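Local coordinates for uncharacterized protein (Bacteroides ovatus, PDB 4ID2), which is of unknown function but belongs to the DUF4738 family and adopts a beta-barrel-like fold, at residues H76-G80 against N81-L85; K87-T90 against K91-S95; F38-G42 against K43-S47. All blocks are in the same frame, centred on the assembly; numbering follows the deposited sequence.

Contact 1: H76-G80 against N81-L85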
ATOM      1  N   HIS A  76      25.240 -14.195   2.129  1.00 40.71           N
ATOM      2  CA  HIS A  76      26.631 -14.259   1.670  1.00 41.23           C
ATOM      3  C   HIS A  76      26.684 -13.906   0.178  1.00 42.29           C
ATOM      4  O   HIS A  76      26.315 -14.718  -0.671  1.00 41.72           O
ATOM      5  CB  HIS A  76      27.257 -15.639   1.930  1.00 43.65           C
ATOM      6  CG  HIS A  76      28.758 -15.654   1.831  1.00 49.75           C
ATOM      7  ND1 HIS A  76      29.484 -16.782   2.146  1.00 53.73           N
ATOM      8  CD2 HIS A  76      29.624 -14.669   1.484  1.00 52.80           C
ATOM      9  CE1 HIS A  76      30.758 -16.462   1.974  1.00 54.80           C
ATOM     10  NE2 HIS A  76      30.892 -15.197   1.586  1.00 54.66           N
ATOM     11  N   LEU A  77      27.119 -12.680  -0.127  1.00 37.46           N
ATOM     12  CA  LEU A  77      27.239 -12.176  -1.496  1.00 36.85           C
ATOM     13  C   LEU A  77      28.697 -12.215  -1.932  1.00 40.98           C
ATOM     14  O   LEU A  77      29.537 -11.643  -1.246  1.00 39.77           O
ATOM     15  CB  LEU A  77      26.702 -10.733  -1.560  1.00 36.22           C
ATOM     16  CG  LEU A  77      26.731 -10.051  -2.928  1.00 41.22           C
ATOM     17  CD1 LEU A  77      25.908 -10.829  -3.943  1.00 40.41           C
ATOM     18  CD2 LEU A  77      26.249  -8.615  -2.823  1.00 42.45           C
ATOM     19  N   THR A  78      29.000 -12.860  -3.075  1.00 39.24           N
ATOM     20  CA  THR A  78      30.374 -12.949  -3.578  1.00 41.31           C
ATOM     21  C   THR A  78      30.451 -12.533  -5.038  1.00 46.02           C
ATOM     22  O   THR A  78      29.460 -12.606  -5.749  1.00 45.04           O
ATOM     23  CB  THR A  78      30.937 -14.368  -3.401  1.00 49.78           C
ATOM     24  OG1 THR A  78      30.187 -15.273  -4.197  1.00 53.17           O
ATOM     25  CG2 THR A  78      30.908 -14.836  -1.963  1.00 47.00           C
ATOM     26  N   ARG A  79      31.634 -12.079  -5.468  1.00 43.90           N
ATOM     27  CA  ARG A  79      31.927 -11.698  -6.850  1.00 44.94           C
ATOM     28  C   ARG A  79      33.261 -12.349  -7.169  1.00 52.93           C
ATOM     29  O   ARG A  79      34.308 -11.810  -6.805  1.00 54.78           O
ATOM     30  CB  ARG A  79      31.950 -10.165  -7.006  1.00 44.58           C
ATOM     31  CG  ARG A  79      32.246  -9.695  -8.430  1.00 52.45           C
ATOM     32  CD  ARG A  79      32.417  -8.191  -8.563  1.00 57.54           C
ATOM     33  NE  ARG A  79      33.434  -7.656  -7.649  1.00 64.16           N
ATOM     34  CZ  ARG A  79      33.219  -6.878  -6.584  1.00 74.40           C
ATOM     35  NH1 ARG A  79      31.987  -6.492  -6.264  1.00 57.33           N
ATOM     36  NH2 ARG A  79      34.236  -6.472  -5.839  1.00 64.03           N
ATOM     37  N   GLY A  80      33.212 -13.552  -7.736  1.00 50.24           N
ATOM     38  CA  GLY A  80      34.405 -14.342  -7.998  1.00 52.69           C
ATOM     39  C   GLY A  80      34.961 -14.859  -6.682  1.00 57.16           C
ATOM     40  O   GLY A  80      34.202 -15.348  -5.843  1.00 55.86           O
ATOM     41  N   ASN A  81      36.265 -14.694  -6.456  1.00 56.23           N
ATOM     42  CA  ASN A  81      36.896 -15.106  -5.199  1.00 56.89           C
ATOM     43  C   ASN A  81      36.598 -14.129  -4.043  1.00 59.86           C
ATOM     44  O   ASN A  81      36.792 -14.503  -2.885  1.00 59.65           O
ATOM     45  CB  ASN A  81      38.412 -15.216  -5.367  1.00 59.83           C
ATOM     46  CG  ASN A  81      38.857 -16.275  -6.348  1.00 77.24           C
ATOM     47  OD1 ASN A  81      38.248 -17.346  -6.466  1.00 68.56           O
ATOM     48  ND2 ASN A  81      39.958 -16.025  -7.049  1.00 69.35           N
ATOM     49  N   GLU A  82      36.160 -12.885  -4.344  1.00 54.96           N
ATOM     50  CA  GLU A  82      35.913 -11.868  -3.321  1.00 53.29           C
ATOM     51  C   GLU A  82      34.552 -11.991  -2.682  1.00 53.04           C
ATOM     52  O   GLU A  82      33.580 -12.287  -3.369  1.00 51.25           O
ATOM     53  CB  GLU A  82      36.029 -10.458  -3.924  1.00 55.30           C
ATOM     54  CG  GLU A  82      37.406 -10.130  -4.476  1.00 71.86           C
ATOM     55  CD  GLU A  82      37.509  -8.768  -5.136  1.00100.25           C
ATOM     56  OE1 GLU A  82      36.539  -8.346  -5.807  1.00 98.17           O
ATOM     57  OE2 GLU A  82      38.574  -8.128  -4.997  1.00100.12           O
ATOM     58  N   THR A  83      34.466 -11.681  -1.383  1.00 48.72           N
ATOM     59  CA  THR A  83      33.201 -11.655  -0.653  1.00 45.99           C
ATOM     60  C   THR A  83      32.825 -10.179  -0.502  1.00 49.02           C
ATOM     61  O   THR A  83      33.523  -9.430   0.181  1.00 48.53           O
ATOM     62  CB  THR A  83      33.317 -12.416   0.671  1.00 49.53           C
ATOM     63  OG1 THR A  83      33.380 -13.818   0.402  1.00 49.61           O
ATOM     64  CG2 THR A  83      32.175 -12.098   1.639  1.00 45.47           C
ATOM     65  N   VAL A  84      31.746  -9.761  -1.168  1.00 44.82           N
ATOM     66  CA  VAL A  84      31.272  -8.375  -1.137  1.00 44.48           C
ATOM     67  C   VAL A  84      30.588  -8.111   0.207  1.00 47.60           C
ATOM     68  O   VAL A  84      30.814  -7.062   0.812  1.00 47.34           O
ATOM     69  CB  VAL A  84      30.339  -8.089  -2.344  1.00 47.47           C
ATOM     70  CG1 VAL A  84      29.697  -6.704  -2.242  1.00 46.82           C
ATOM     71  CG2 VAL A  84      31.108  -8.244  -3.653  1.00 48.83           C
ATOM     72  N   LEU A  85      29.779  -9.065   0.674  1.00 44.06           N
ATOM     73  CA  LEU A  85      29.076  -8.953   1.947  1.00 44.00           C
ATOM     74  C   LEU A  85      28.787 -10.328   2.544  1.00 46.24           C
ATOM     75  O   LEU A  85      28.360 -11.225   1.825  1.00 46.22           O
ATOM     76  CB  LEU A  85      27.752  -8.196   1.734  1.00 43.49           C
ATOM     77  CG  LEU A  85      26.945  -7.914   3.016  1.00 49.18           C
ATOM     78  CD1 LEU A  85      26.642  -6.438   3.159  1.00 50.12           C
ATOM     79  CD2 LEU A  85      25.658  -8.725   3.047  1.00 49.43           C
TER
HETATM   80  O   HOH W   1      36.511  -7.548  -9.066  1.00 64.64           O
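Arg79 and Glu82 face each other across a type II' beta turn, their side chains running alongside one another. Arg79 NH2 meets Glu82 OE1 at 3.0 Å in a salt bridge on the syn side of the carboxylate but tilted out of its plane, and the two flat groups stand nearly perpendicular, 81° apart. The arginine chain leaves extended and bends at its third torsion (chi3 54°), which swings the guanidinium across Val84; there Val84 CG2 lies 3.3 Å from Arg79 NH1. That same nitrogen is held further by Ala144 O and Tyr45 OH. Gly80 takes a corner of the turn, where positive phi suits glycine.

Along the hairpin a classic beta bulge sets Val84 and Leu85 both against Leu77, whose O accepts from Val84 N (2.9 Å) and Leu85 N (3.2 Å), both from the same face. Leu77 CD2 lies 4.0 Å from Val84 CG1 in plain apolar packing. On the reverse side of the sheet, His76 CG stands anti to the backbone N (chi1 -164°), carrying the ring out to Thr83, and His76 NE2 and Thr83 OG1 share a nearly straight hydrogen bond of 3.1 Å at the imidazole edge.

The salt bridge thus sits at the turn end of the Leu77 face, where Glu82 and the outside partners of NH1 probably hold the guanidinium; on the other face, the imidazole-hydroxyl bond probably limits ring rotation.

Contact 2: K87-T90 against K91-S95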
ATOM      1  N   LYS A  87      26.830 -11.016   5.996  1.00 44.88           N
ATOM      2  CA  LYS A  87      26.163 -10.516   7.197  1.00 44.51           C
ATOM      3  C   LYS A  87      25.083 -11.449   7.716  1.00 45.77           C
ATOM      4  O   LYS A  87      24.320 -11.999   6.928  1.00 43.27           O
ATOM      5  CB  LYS A  87      25.501  -9.162   6.878  1.00 46.15           C
ATOM      6  CG  LYS A  87      24.870  -8.489   8.095  1.00 58.10           C
ATOM      7  CD  LYS A  87      24.667  -7.012   7.872  1.00 61.56           C
ATOM      8  CE  LYS A  87      23.904  -6.374   9.002  1.00 71.30           C
ATOM      9  NZ  LYS A  87      24.666  -6.376  10.285  1.00 86.80           N
ATOM     10  N   THR A  88      24.977 -11.557   9.050  1.00 42.25           N
ATOM     11  CA  THR A  88      23.892 -12.261   9.715  1.00 41.82           C
ATOM     12  C   THR A  88      22.825 -11.208   9.970  1.00 45.76           C
ATOM     13  O   THR A  88      23.087 -10.229  10.672  1.00 46.06           O
ATOM     14  CB  THR A  88      24.356 -12.959  10.986  1.00 50.77           C
ATOM     15  OG1 THR A  88      25.348 -13.922  10.639  1.00 56.10           O
ATOM     16  CG2 THR A  88      23.204 -13.649  11.725  1.00 46.12           C
ATOM     17  N   PHE A  89      21.649 -11.376   9.363  1.00 41.69           N
ATOM     18  CA  PHE A  89      20.545 -10.441   9.519  1.00 41.16           C
ATOM     19  C   PHE A  89      19.530 -10.919  10.545  1.00 46.89           C
ATOM     20  O   PHE A  89      19.261 -12.113  10.642  1.00 47.08           O
ATOM     21  CB  PHE A  89      19.794 -10.207   8.191  1.00 41.11           C
ATOM     22  CG  PHE A  89      20.447  -9.212   7.270  1.00 42.49           C
ATOM     23  CD1 PHE A  89      20.205  -7.859   7.403  1.00 46.08           C
ATOM     24  CD2 PHE A  89      21.286  -9.629   6.252  1.00 43.96           C
ATOM     25  CE1 PHE A  89      20.810  -6.943   6.555  1.00 46.98           C
ATOM     26  CE2 PHE A  89      21.870  -8.701   5.384  1.00 46.37           C
ATOM     27  CZ  PHE A  89      21.622  -7.371   5.537  1.00 44.60           C
ATOM     28  N   THR A  90      18.924  -9.971  11.261  1.00 44.36           N
ATOM     29  CA  THR A  90      17.801 -10.198  12.178  1.00 44.55           C
ATOM     30  C   THR A  90      16.827  -9.050  11.960  1.00 46.78           C
ATOM     31  O   THR A  90      17.209  -8.041  11.368  1.00 44.59           O
ATOM     32  CB  THR A  90      18.251 -10.312  13.653  1.00 48.31           C
ATOM     33  OG1 THR A  90      18.703  -9.044  14.124  1.00 49.40           O
ATOM     34  CG2 THR A  90      19.321 -11.354  13.860  1.00 45.87           C
ATOM     35  N   LYS A  91      15.593  -9.162  12.459  1.00 44.43           N
ATOM     36  CA  LYS A  91      14.618  -8.070  12.327  1.00 44.71           C
ATOM     37  C   LYS A  91      15.146  -6.752  12.962  1.00 50.15           C
ATOM     38  O   LYS A  91      14.765  -5.671  12.518  1.00 49.93           O
ATOM     39  CB  LYS A  91      13.256  -8.464  12.940  1.00 47.63           C
ATOM     40  CG  LYS A  91      13.272  -8.673  14.451  1.00 56.86           C
ATOM     41  CD  LYS A  91      11.914  -9.064  14.967  1.00 58.70           C
ATOM     42  CE  LYS A  91      11.909  -9.124  16.474  1.00 61.96           C
ATOM     43  NZ  LYS A  91      10.807  -9.969  16.991  1.00 68.70           N
ATOM     44  N   ASN A  92      16.069  -6.845  13.943  1.00 48.00           N
ATOM     45  CA  ASN A  92      16.649  -5.679  14.618  1.00 49.18           C
ATOM     46  C   ASN A  92      17.522  -4.830  13.677  1.00 52.11           C
ATOM     47  O   ASN A  92      17.684  -3.642  13.943  1.00 52.37           O
ATOM     48  CB  ASN A  92      17.430  -6.104  15.857  1.00 51.03           C
ATOM     49  CG  ASN A  92      16.623  -7.000  16.765  1.00 64.99           C
ATOM     50  OD1 ASN A  92      16.902  -8.193  16.894  1.00 60.13           O
ATOM     51  ND2 ASN A  92      15.533  -6.478  17.309  1.00 53.22           N
ATOM     52  N   ASP A  93      17.997  -5.392  12.542  1.00 48.28           N
ATOM     53  CA  ASP A  93      18.729  -4.621  11.519  1.00 47.99           C
ATOM     54  C   ASP A  93      17.845  -3.566  10.835  1.00 51.16           C
ATOM     55  O   ASP A  93      18.377  -2.706  10.139  1.00 51.19           O
ATOM     56  CB  ASP A  93      19.309  -5.542  10.431  1.00 48.25           C
ATOM     57  CG  ASP A  93      20.496  -6.328  10.916  1.00 56.70           C
ATOM     58  OD1 ASP A  93      21.575  -5.728  11.068  1.00 60.29           O
ATOM     59  OD2 ASP A  93      20.337  -7.532  11.178  1.00 59.27           O
ATOM     60  N   PHE A  94      16.510  -3.656  10.998  1.00 48.14           N
ATOM     61  CA  PHE A  94      15.535  -2.726  10.439  1.00 48.11           C
ATOM     62  C   PHE A  94      14.938  -1.815  11.533  1.00 53.54           C
ATOM     63  O   PHE A  94      13.946  -1.144  11.275  1.00 53.47           O
ATOM     64  CB  PHE A  94      14.418  -3.528   9.738  1.00 48.99           C
ATOM     65  CG  PHE A  94      14.931  -4.486   8.680  1.00 49.74           C
ATOM     66  CD1 PHE A  94      15.325  -5.773   9.016  1.00 53.24           C
ATOM     67  CD2 PHE A  94      15.041  -4.092   7.355  1.00 51.30           C
ATOM     68  CE1 PHE A  94      15.829  -6.645   8.047  1.00 53.20           C
ATOM     69  CE2 PHE A  94      15.546  -4.969   6.386  1.00 53.22           C
ATOM     70  CZ  PHE A  94      15.938  -6.237   6.741  1.00 51.33           C
ATOM     71  N   SER A  95      15.554  -1.760  12.734  1.00 53.15           N
ATOM     72  CA  SER A  95      15.081  -0.933  13.852  1.00 55.68           C
ATOM     73  C   SER A  95      15.113   0.568  13.528  1.00 62.38           C
ATOM     74  O   SER A  95      14.331   1.322  14.108  1.00 64.25           O
ATOM     75  CB  SER A  95      15.907  -1.195  15.108  1.00 59.89           C
ATOM     76  OG  SER A  95      17.275  -0.870  14.921  1.00 66.67           O
TER
HETATM   77  O   HOH W   2      21.147  -8.290  13.570  1.00 43.20           O
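Asp93 folding back onto Thr90 makes this a local side-chain-to-backbone contact, placed where strand 82-89 gives way to the short 3-10 segment 91-93 on the way to helix 100-104. It illustrates how one carboxylate can tie a helical turn to the strand before it. Asp93 OD2 accepts from Thr90 N at 2.8 Å, the donor lying nearly in line with the C-O bond, and Asp93 N returns a bond to Thr90 O (3.0 Å). The aspartate reaches back because its CG stands anti to its own carbonyl carbon (chi1 -74°), beside the backbone N.

A water reinforces the pair: it donates to Asp93 OD2 and sits 2.6 Å from Thr90 OG1. The other oxygen, Asp93 OD1, forms a salt bridge of 3.3 Å with Lys87 NZ, and Lys87 CE lies about as close. The two side chains run antiparallel alongside each other, the lysine chain kinking at its last torsion (chi4 67°), with CD over the rim of one face of the Phe89 ring. Phe89 CD1 is 3.8 Å from Asp93 OD2, the ring and carboxylate planes strongly inclined.

Replacing Asp93 by an alanine removes the carboxylate and would probably leave Thr90 N, the ammonium of Lys87 and the bridging water without this partner.

Phe89 and Phe94 both pack on Ile140 of strand 134-142, Phe89 also touching Leu75 and Phe94 reaching Ile150 of strand 148-158, while Lys91 extends to Ser106 O, beyond helix 100-104.

Contact 3: F38-G42 against K43-S47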
ATOM      1  N   PHE A  38      23.577 -13.740 -10.708  1.00 41.55           N
ATOM      2  CA  PHE A  38      23.176 -12.608 -11.533  1.00 41.20           C
ATOM      3  C   PHE A  38      24.386 -11.754 -11.883  1.00 47.93           C
ATOM      4  O   PHE A  38      25.456 -11.921 -11.291  1.00 48.21           O
ATOM      5  CB  PHE A  38      22.124 -11.766 -10.799  1.00 40.88           C
ATOM      6  CG  PHE A  38      22.615 -11.179  -9.499  1.00 41.60           C
ATOM      7  CD1 PHE A  38      23.234  -9.937  -9.468  1.00 44.36           C
ATOM      8  CD2 PHE A  38      22.478 -11.874  -8.307  1.00 42.35           C
ATOM      9  CE1 PHE A  38      23.710  -9.412  -8.275  1.00 44.48           C
ATOM     10  CE2 PHE A  38      22.964 -11.352  -7.118  1.00 44.05           C
ATOM     11  CZ  PHE A  38      23.572 -10.123  -7.106  1.00 43.02           C
ATOM     12  N   LYS A  39      24.203 -10.831 -12.829  1.00 45.99           N
ATOM     13  CA  LYS A  39      25.240  -9.896 -13.261  1.00 47.93           C
ATOM     14  C   LYS A  39      24.903  -8.499 -12.770  1.00 52.61           C
ATOM     15  O   LYS A  39      23.728  -8.129 -12.732  1.00 52.08           O
ATOM     16  CB  LYS A  39      25.379  -9.894 -14.791  1.00 52.71           C
ATOM     17  CG  LYS A  39      26.227 -11.028 -15.328  1.00 69.63           C
ATOM     18  CD  LYS A  39      26.277 -11.005 -16.848  1.00 83.43           C
ATOM     19  CE  LYS A  39      26.992 -12.204 -17.420  1.00100.07           C
ATOM     20  NZ  LYS A  39      26.795 -12.316 -18.891  1.00113.33           N
ATOM     21  N   PHE A  40      25.919  -7.726 -12.392  1.00 50.30           N
ATOM     22  CA  PHE A  40      25.744  -6.332 -11.984  1.00 50.55           C
ATOM     23  C   PHE A  40      26.957  -5.540 -12.459  1.00 56.98           C
ATOM     24  O   PHE A  40      28.092  -5.928 -12.170  1.00 57.20           O
ATOM     25  CB  PHE A  40      25.534  -6.204 -10.471  1.00 50.58           C
ATOM     26  CG  PHE A  40      25.444  -4.777  -9.988  1.00 52.50           C
ATOM     27  CD1 PHE A  40      24.545  -3.891 -10.561  1.00 56.04           C
ATOM     28  CD2 PHE A  40      26.244  -4.325  -8.949  1.00 54.68           C
ATOM     29  CE1 PHE A  40      24.442  -2.584 -10.100  1.00 57.61           C
ATOM     30  CE2 PHE A  40      26.143  -3.013  -8.492  1.00 57.98           C
ATOM     31  CZ  PHE A  40      25.250  -2.149  -9.076  1.00 56.64           C
ATOM     32  N   LYS A  41      26.719  -4.483 -13.265  1.00 54.85           N
ATOM     33  CA  LYS A  41      27.775  -3.673 -13.879  1.00 57.10           C
ATOM     34  C   LYS A  41      28.740  -4.588 -14.673  1.00 63.88           C
ATOM     35  O   LYS A  41      29.954  -4.376 -14.676  1.00 65.76           O
ATOM     36  CB  LYS A  41      28.510  -2.817 -12.826  1.00 58.52           C
ATOM     37  CG  LYS A  41      27.589  -1.828 -12.116  1.00 66.86           C
ATOM     38  CD  LYS A  41      28.359  -0.790 -11.314  1.00 82.74           C
ATOM     39  CE  LYS A  41      27.483   0.352 -10.856  1.00 99.72           C
ATOM     40  NZ  LYS A  41      28.263   1.390 -10.129  1.00114.69           N
ATOM     41  N   GLY A  42      28.174  -5.608 -15.321  1.00 60.45           N
ATOM     42  CA  GLY A  42      28.921  -6.559 -16.133  1.00 61.95           C
ATOM     43  C   GLY A  42      29.755  -7.607 -15.417  1.00 65.61           C
ATOM     44  O   GLY A  42      30.464  -8.362 -16.088  1.00 66.95           O
ATOM     45  N   LYS A  43      29.686  -7.691 -14.071  1.00 60.25           N
ATOM     46  CA  LYS A  43      30.437  -8.688 -13.299  1.00 59.68           C
ATOM     47  C   LYS A  43      29.471  -9.718 -12.718  1.00 59.33           C
ATOM     48  O   LYS A  43      28.372  -9.353 -12.322  1.00 56.37           O
ATOM     49  CB  LYS A  43      31.247  -8.008 -12.182  1.00 62.84           C
ATOM     50  CG  LYS A  43      32.427  -7.178 -12.690  1.00 84.27           C
ATOM     51  CD  LYS A  43      33.612  -8.038 -13.138  1.00 99.01           C
ATOM     52  CE  LYS A  43      34.827  -7.209 -13.473  1.00114.18           C
ATOM     53  NZ  LYS A  43      35.949  -8.044 -13.980  1.00125.66           N
ATOM     54  N   ASP A  44      29.879 -10.999 -12.680  1.00 55.71           N
ATOM     55  CA  ASP A  44      29.064 -12.106 -12.164  1.00 53.45           C
ATOM     56  C   ASP A  44      29.077 -12.173 -10.634  1.00 55.18           C
ATOM     57  O   ASP A  44      30.157 -12.196 -10.036  1.00 55.78           O
ATOM     58  CB  ASP A  44      29.589 -13.445 -12.713  1.00 57.13           C
ATOM     59  CG  ASP A  44      29.497 -13.599 -14.218  1.00 72.52           C
ATOM     60  OD1 ASP A  44      28.443 -13.242 -14.789  1.00 72.77           O
ATOM     61  OD2 ASP A  44      30.459 -14.124 -14.821  1.00 81.63           O
ATOM     62  N   TYR A  45      27.886 -12.238 -10.006  1.00 48.59           N
ATOM     63  CA  TYR A  45      27.726 -12.350  -8.549  1.00 46.27           C
ATOM     64  C   TYR A  45      27.044 -13.650  -8.180  1.00 50.26           C
ATOM     65  O   TYR A  45      26.207 -14.119  -8.938  1.00 49.68           O
ATOM     66  CB  TYR A  45      26.869 -11.199  -7.991  1.00 45.26           C
ATOM     67  CG  TYR A  45      27.560  -9.859  -7.989  1.00 47.56           C
ATOM     68  CD1 TYR A  45      27.786  -9.171  -9.172  1.00 50.91           C
ATOM     69  CD2 TYR A  45      27.937  -9.248  -6.799  1.00 47.95           C
ATOM     70  CE1 TYR A  45      28.439  -7.945  -9.183  1.00 52.41           C
ATOM     71  CE2 TYR A  45      28.567  -8.007  -6.796  1.00 50.21           C
ATOM     72  CZ  TYR A  45      28.768  -7.335  -7.988  1.00 59.77           C
ATOM     73  OH  TYR A  45      29.415  -6.121  -8.006  1.00 62.72           O
ATOM     74  N   HIS A  46      27.358 -14.192  -6.999  1.00 47.64           N
ATOM     75  CA  HIS A  46      26.713 -15.377  -6.417  1.00 47.58           C
ATOM     76  C   HIS A  46      26.149 -14.940  -5.081  1.00 47.06           C
ATOM     77  O   HIS A  46      26.885 -14.350  -4.297  1.00 46.03           O
ATOM     78  CB  HIS A  46      27.704 -16.544  -6.243  1.00 51.27           C
ATOM     79  CG  HIS A  46      27.989 -17.314  -7.493  1.00 57.34           C
ATOM     80  ND1 HIS A  46      28.304 -16.677  -8.680  1.00 60.82           N
ATOM     81  CD2 HIS A  46      28.084 -18.651  -7.677  1.00 61.23           C
ATOM     82  CE1 HIS A  46      28.528 -17.642  -9.560  1.00 62.24           C
ATOM     83  NE2 HIS A  46      28.390 -18.847  -9.005  1.00 62.75           N
ATOM     84  N   SER A  47      24.854 -15.162  -4.831  1.00 41.08           N
ATOM     85  CA  SER A  47      24.215 -14.736  -3.590  1.00 38.97           C
ATOM     86  C   SER A  47      23.597 -15.919  -2.889  1.00 43.60           C
ATOM     87  O   SER A  47      22.667 -16.510  -3.425  1.00 44.18           O
ATOM     88  CB  SER A  47      23.149 -13.689  -3.890  1.00 39.74           C
ATOM     89  OG  SER A  47      22.462 -13.289  -2.718  1.00 43.55           O
TER
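Phe38 and Tyr45 form the close-packed face of this contact. Tyr45 CB sits over one face of the Phe38 ring, 3.8 Å from its centroid, a CH-pi contact; the two rings are almost parallel (6°) but strongly offset, with centroids 5.5 Å apart. Phe38 is placed beneath CB by a first torsion that puts its CG between the backbone N and the carbonyl carbon (chi1 61°), and Ser47 CB meets the edge of its ring. Farther along, Tyr45 CE1 packs against Phe40 CB at 3.6 Å.

The backbone is a beta hairpin with a two-residue loop, a type I' turn, Lys41 and Gly42 both at positive phi. Phe40 N to Lys43 O (2.9 Å) and Lys43 N to Phe40 O (3.0 Å) close it.

The opposite face is looser and exposed. There Lys39 and Asp44 run side by side, with Asp44 OD1 touching Lys39 CG and CE at 3.2 Å, but Lys39 NZ stays 4.5 Å from that oxygen, too far for a salt bridge. On the buried face, Ser47 OG bonds to Tyr123 OH and Phe38 stacks on Tyr113, while the Phe38 backbone pairs antiparallel with a strand of the second subunit, carrying the sheet across the interface.

Overall arrangement
All three contacts reach one mixed sheet and follow one another along the chain in the order 3, 1, 2. Contacts 3 and 1 are adjacent hairpins, their centres about 10 Å apart, joined where strands 43-53 and 67-79 pair: Thr78 N lies 2.9 Å from His46 O, and Arg79 NH1 is 3.1 Å from Tyr45 OH, both probable hydrogen bonds. Contact 2 uses the far end of strand 82-89, with its centre about 20 Å from that of contact 1 and about 24 Å from that of contact 3, which it does not touch. No active site is known; a sulfate, probably from the crystallisation liquor, lies about 5 Å from the Thr88 side chain.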